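Local coordinates for protein putative phosphosugar isomerases (Salmonella typhimurium LT2, PDB 3FKJ) that is a putative phosphosugar isomerase of the SIS-domain family, probably binding phosphorylated sugars or related carbohydrate derivatives, at residues 185-188 and 189-193. Numbering follows the deposited sequence.
Sequences RFSD and VVHGA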
ATOM      1  N   ARG A 185      17.583 -20.261  12.792  1.00 38.03           N
ATOM      2  CA  ARG A 185      16.895 -21.464  12.355  1.00 39.89           C
ATOM      3  C   ARG A 185      16.291 -21.300  10.967  1.00 39.02           C
ATOM      4  O   ARG A 185      15.730 -22.244  10.393  1.00 38.30           O
ATOM      5  CB  ARG A 185      15.794 -21.834  13.348  1.00 40.90           C
ATOM      6  CG  ARG A 185      16.315 -22.512  14.591  1.00 43.45           C
ATOM      7  CD  ARG A 185      15.185 -23.022  15.455  1.00 48.58           C
ATOM      8  NE  ARG A 185      14.532 -21.936  16.173  1.00 53.04           N
ATOM      9  CZ  ARG A 185      15.047 -21.312  17.231  1.00 57.53           C
ATOM     10  NH1 ARG A 185      16.245 -21.648  17.710  1.00 55.83           N
ATOM     11  NH2 ARG A 185      14.363 -20.333  17.815  1.00 56.66           N
ATOM     12  N   PHE A 186      16.429 -20.108  10.420  1.00 39.79           N
ATOM     13  CA  PHE A 186      15.638 -19.730   9.266  1.00 38.17           C
ATOM     14  C   PHE A 186      16.077 -20.494   8.020  1.00 37.33           C
ATOM     15  O   PHE A 186      15.225 -20.924   7.238  1.00 33.51           O
ATOM     16  CB  PHE A 186      15.706 -18.225   9.026  1.00 36.42           C
ATOM     17  CG  PHE A 186      14.786 -17.749   7.928  1.00 37.54           C
ATOM     18  CD1 PHE A 186      13.406 -17.997   7.991  1.00 41.49           C
ATOM     19  CD2 PHE A 186      15.287 -17.062   6.826  1.00 35.08           C
ATOM     20  CE1 PHE A 186      12.530 -17.529   6.981  1.00 38.45           C
ATOM     21  CE2 PHE A 186      14.431 -16.630   5.813  1.00 37.64           C
ATOM     22  CZ  PHE A 186      13.046 -16.864   5.895  1.00 37.96           C
ATOM     23  N   SER A 187      17.389 -20.658   7.848  1.00 38.09           N
ATOM     24  CA  SER A 187      17.914 -21.342   6.670  1.00 40.27           C
ATOM     25  C   SER A 187      17.421 -22.775   6.597  1.00 41.05           C
ATOM     26  O   SER A 187      17.051 -23.238   5.516  1.00 41.56           O
ATOM     27  CB  SER A 187      19.440 -21.353   6.640  1.00 41.74           C
ATOM     28  OG  SER A 187      19.908 -22.103   5.522  1.00 42.47           O
ATOM     29  N   ASP A 188      17.411 -23.466   7.740  1.00 41.32           N
ATOM     30  CA  ASP A 188      16.890 -24.831   7.795  1.00 41.12           C
ATOM     31  C   ASP A 188      15.408 -24.887   7.486  1.00 40.16           C
ATOM     32  O   ASP A 188      14.966 -25.781   6.757  1.00 39.18           O
ATOM     33  CB  ASP A 188      17.131 -25.467   9.163  1.00 41.90           C
ATOM     34  CG  ASP A 188      18.614 -25.834   9.387  1.00 41.96           C
ATOM     35  OD1 ASP A 188      19.464 -25.780   8.416  1.00 39.57           O
ATOM     36  OD2 ASP A 188      18.908 -26.099  10.579  1.00 44.61           O
ATOM     37  N   VAL A 189      14.645 -23.933   8.022  1.00 39.39           N
ATOM     38  CA  VAL A 189      13.209 -23.866   7.720  1.00 37.74           C
ATOM     39  C   VAL A 189      12.981 -23.584   6.217  1.00 37.97           C
ATOM     40  O   VAL A 189      12.180 -24.279   5.572  1.00 36.94           O
ATOM     41  CB  VAL A 189      12.449 -22.879   8.663  1.00 38.61           C
ATOM     42  CG1 VAL A 189      11.076 -22.480   8.084  1.00 32.64           C
ATOM     43  CG2 VAL A 189      12.282 -23.514  10.052  1.00 34.26           C
ATOM     44  N   VAL A 190      13.692 -22.600   5.654  1.00 37.01           N
ATOM     45  CA  VAL A 190      13.584 -22.306   4.216  1.00 35.57           C
ATOM     46  C   VAL A 190      13.870 -23.558   3.368  1.00 37.00           C
ATOM     47  O   VAL A 190      13.068 -23.933   2.508  1.00 36.69           O
ATOM     48  CB  VAL A 190      14.459 -21.079   3.787  1.00 35.84           C
ATOM     49  CG1 VAL A 190      14.649 -21.039   2.259  1.00 30.04           C
ATOM     50  CG2 VAL A 190      13.809 -19.720   4.273  1.00 30.83           C
ATOM     51  N   HIS A 191      14.975 -24.242   3.646  1.00 39.54           N
ATOM     52  CA  HIS A 191      15.322 -25.466   2.876  1.00 41.19           C
ATOM     53  C   HIS A 191      14.296 -26.595   3.026  1.00 37.86           C
ATOM     54  O   HIS A 191      13.893 -27.200   2.039  1.00 36.68           O
ATOM     55  CB  HIS A 191      16.740 -25.949   3.202  1.00 43.10           C
ATOM     56  CG  HIS A 191      17.797 -24.936   2.888  1.00 55.10           C
ATOM     57  ND1 HIS A 191      19.076 -25.012   3.394  1.00 64.38           N
ATOM     58  CD2 HIS A 191      17.751 -23.798   2.146  1.00 65.52           C
ATOM     59  CE1 HIS A 191      19.780 -23.982   2.958  1.00 68.55           C
ATOM     60  NE2 HIS A 191      18.998 -23.226   2.205  1.00 70.02           N
ATOM     61  N   GLY A 192      13.825 -26.824   4.247  1.00 36.35           N
ATOM     62  CA  GLY A 192      12.745 -27.785   4.463  1.00 36.65           C
ATOM     63  C   GLY A 192      11.435 -27.455   3.752  1.00 35.53           C
ATOM     64  O   GLY A 192      10.743 -28.344   3.264  1.00 35.68           O
ATOM     65  N   ALA A 193      11.098 -26.176   3.701  1.00 35.86           N
ATOM     66  CA  ALA A 193       9.877 -25.701   3.042  1.00 35.79           C
ATOM     67  C   ALA A 193       9.951 -25.847   1.510  1.00 36.05           C
ATOM     68  O   ALA A 193       8.997 -26.316   0.860  1.00 36.59           O
ATOM     69  CB  ALA A 193       9.599 -24.204   3.426  1.00 32.80           C
TER
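Val190 N donates to Phe186 O over 2.8 Å, in an almost straight hydrogen bond (172°) that belongs to the opening turn of helix 186-196. Three more backbone N-H to O bonds of the same i to i+4 kind, from Val189, His191 and Gly192 to Arg185, Ser187 and Asp188 respectively, tie this turn to the next. The Phe186 and Val190 side chains meet on the inner flank. A chi1 of -174° sets Phe186 CG beside its own carbonyl carbon, and the ring presents one face to Val190 CG2, 3.6 Å from the ring centroid in a CH-pi contact. Val190 CG2 sits off centre, nearest Phe186 CZ at 3.4 Å.

A polar counterpart lies further round the helix. The His191 ring lies with one face against Ser187 O, which stands 3.2 Å above its plane, while His191 CE1 comes within 3.2 Å of Ser187 OG. The carbonyl's hydrogen bond is to His191 N, not to the imidazole.

This is the i/i+4 pairing of an amphipathic helix. On its buried ridge, Phe186 rests on Leu315, Val190 on Cys319, and Ala193 on Leu316 and Val320 of helix 313-331. Arg185 NH2 donates to Ser181 OG, in the preceding helix 176-184, and to Leu304 O, and the Leu304 loop also touches Phe186 and Val189.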